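Local coordinates for protein (endonuclease) (Salmonella typhimurium, PDB 1BYR) that is an endonuclease built on the mixed alpha/beta fold of the PLD-like family, at residues D24-S29 and I99-T104. Numbering follows the deposited sequence.
Sequences DSAKTS and IVDNVT
The carboxylate of Asp101 is the flat group of this contact, received by the backbone of Lys27 to Ser29. Above one face lies Thr28, whose N donates to Asp101 OD1 at 2.8 Å from 39° out of the plane; Thr28 OG1 lies over the same face, 2.9 Å from Asp101 OD1, at most a weak bond. The other face looks onto Ala26, with Ala26 CA 3.6 Å from Asp101 OD2, and water 1 lies on this side too. At the edges, Lys27 N reaches the syn lone pair of Asp101 OD2 at 3.0 Å and is nearly straight (169°), while Ser29 N approaches Asp101 OD1 at 2.8 Å nearly along its C-O axis. Three consecutive N-H groups therefore grip one carboxylate and would fix its rotation. Chi1 of Asp101 (-66°) puts CG anti to the carbonyl carbon and beside the backbone N. Lys27 NZ bonds instead to Ser25 O.

The backbone answers in return: Asp101 N donates to Ser29 O, extending the antiparallel pairing of strands 29-34 and 97-100 that Ile99 and Arg31 continue. Water 1 donates to both Ser25 OG and Asp101 OD2, Ser25 OG being also hydrogen-bonded to Ala22 O, and water 2 links Ser29 OG, Ile99 O and Asn102 N. Ala26 CB and Val100 CG1 meet tightly at 3.5 Å, and Val54 also packs on Ala26.

Asp101 and Asn102 both have left-handed backbone torsions and turn the chain into strand 104-108; Val103 and Thr104 together face Val100 in a classic beta bulge. By sequence, Asp101 fits the aspartate of the HxKxxxxD (HKD) signature; it lies directly after strand 97-100 and is held by the link from helix 14-25 to strand 29-34 in the PLD-like fold.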
loop_
_atom_site.group_PDB
_atom_site.type_symbol
_atom_site.label_atom_id
_atom_site.label_comp_id
_atom_site.label_asym_id
_atom_site.label_seq_id
_atom_site.Cartn_x
_atom_site.Cartn_y
_atom_site.Cartn_z
ATOM N N ASP A 24 -6.132 16.009 -8.147
ATOM C CA ASP A 24 -6.394 17.076 -9.104
ATOM C C ASP A 24 -7.469 16.720 -10.129
ATOM O O ASP A 24 -8.058 17.600 -10.756
ATOM C CB ASP A 24 -5.116 17.420 -9.858
ATOM C CG ASP A 24 -4.149 18.238 -9.034
ATOM O OD1 ASP A 24 -4.543 18.760 -7.961
ATOM O OD2 ASP A 24 -2.988 18.358 -9.471
ATOM N N SER A 25 -7.705 15.426 -10.308
ATOM C CA SER A 25 -8.694 14.955 -11.281
ATOM C C SER A 25 -10.127 14.912 -10.768
ATOM O O SER A 25 -11.065 14.837 -11.557
ATOM C CB SER A 25 -8.328 13.555 -11.772
ATOM O OG SER A 25 -8.928 12.557 -10.947
ATOM N N ALA A 26 -10.294 14.938 -9.455
ATOM C CA ALA A 26 -11.625 14.855 -8.862
ATOM C C ALA A 26 -12.552 15.992 -9.286
ATOM O O ALA A 26 -12.237 17.179 -9.122
ATOM C CB ALA A 26 -11.524 14.816 -7.345
ATOM N N LYS A 27 -13.704 15.612 -9.832
ATOM C CA LYS A 27 -14.704 16.587 -10.269
ATOM C C LYS A 27 -15.905 16.595 -9.330
ATOM O O LYS A 27 -16.623 17.578 -9.256
ATOM C CB LYS A 27 -15.187 16.267 -11.687
ATOM C CG LYS A 27 -14.074 16.048 -12.707
ATOM C CD LYS A 27 -13.331 17.333 -13.019
ATOM C CE LYS A 27 -12.522 17.204 -14.317
ATOM N NZ LYS A 27 -11.568 16.045 -14.340
ATOM N N THR A 28 -16.110 15.498 -8.606
ATOM C CA THR A 28 -17.241 15.414 -7.703
ATOM C C THR A 28 -16.939 14.952 -6.279
ATOM O O THR A 28 -17.445 15.529 -5.319
ATOM C CB THR A 28 -18.330 14.505 -8.285
ATOM O OG1 THR A 28 -17.808 13.179 -8.428
ATOM C CG2 THR A 28 -18.778 15.008 -9.652
ATOM N N SER A 29 -16.129 13.912 -6.111
ATOM C CA SER A 29 -15.844 13.445 -4.750
ATOM C C SER A 29 -14.481 12.837 -4.487
ATOM O O SER A 29 -13.788 12.371 -5.390
ATOM C CB SER A 29 -16.913 12.439 -4.298
ATOM O OG SER A 29 -16.938 11.305 -5.153
ATOM N N ILE A 99 -10.170 7.538 -2.856
ATOM C CA ILE A 99 -11.224 7.113 -3.765
ATOM C C ILE A 99 -11.758 8.387 -4.430
ATOM O O ILE A 99 -12.292 9.270 -3.760
ATOM C CB ILE A 99 -12.377 6.416 -3.010
ATOM C CG1 ILE A 99 -11.839 5.251 -2.173
ATOM C CG2 ILE A 99 -13.408 5.903 -3.998
ATOM C CD1 ILE A 99 -12.737 4.878 -1.011
ATOM N N VAL A 100 -11.614 8.476 -5.750
ATOM C CA VAL A 100 -12.035 9.657 -6.505
ATOM C C VAL A 100 -13.263 9.470 -7.407
ATOM O O VAL A 100 -13.347 8.519 -8.208
ATOM C CB VAL A 100 -10.848 10.161 -7.362
ATOM C CG1 VAL A 100 -11.222 11.434 -8.125
ATOM C CG2 VAL A 100 -9.653 10.413 -6.458
ATOM N N ASP A 101 -14.238 10.361 -7.246
ATOM C CA ASP A 101 -15.442 10.351 -8.057
ATOM C C ASP A 101 -16.178 9.005 -8.105
ATOM O O ASP A 101 -16.771 8.644 -9.121
ATOM C CB ASP A 101 -15.098 10.834 -9.473
ATOM C CG ASP A 101 -14.674 12.305 -9.499
ATOM O OD1 ASP A 101 -14.926 13.005 -8.497
ATOM O OD2 ASP A 101 -14.084 12.761 -10.496
ATOM N N ASN A 102 -16.138 8.271 -7.000
ATOM C CA ASN A 102 -16.826 6.993 -6.894
ATOM C C ASN A 102 -16.473 5.930 -7.938
ATOM O O ASN A 102 -17.172 4.934 -8.062
ATOM C CB ASN A 102 -18.338 7.232 -6.902
ATOM C CG ASN A 102 -19.123 6.019 -6.434
ATOM O OD1 ASN A 102 -19.263 5.772 -5.233
ATOM N ND2 ASN A 102 -19.646 5.257 -7.386
ATOM N N VAL A 103 -15.402 6.135 -8.691
ATOM C CA VAL A 103 -15.012 5.155 -9.702
ATOM C C VAL A 103 -13.513 4.939 -9.812
ATOM O O VAL A 103 -13.073 4.042 -10.515
ATOM C CB VAL A 103 -15.520 5.539 -11.104
ATOM C CG1 VAL A 103 -16.988 5.908 -11.056
ATOM C CG2 VAL A 103 -14.692 6.677 -11.645
ATOM N N THR A 104 -12.728 5.768 -9.135
ATOM C CA THR A 104 -11.276 5.642 -9.204
ATOM C C THR A 104 -10.663 5.423 -7.830
ATOM O O THR A 104 -11.121 5.990 -6.838
ATOM C CB THR A 104 -10.661 6.886 -9.876
ATOM O OG1 THR A 104 -10.888 6.795 -11.293
ATOM C CG2 THR A 104 -9.167 6.981 -9.605
HETATM O O HOH W 1 -11.275 11.456 -11.536
HETATM O O HOH W 2 -15.119 9.111 -4.296
#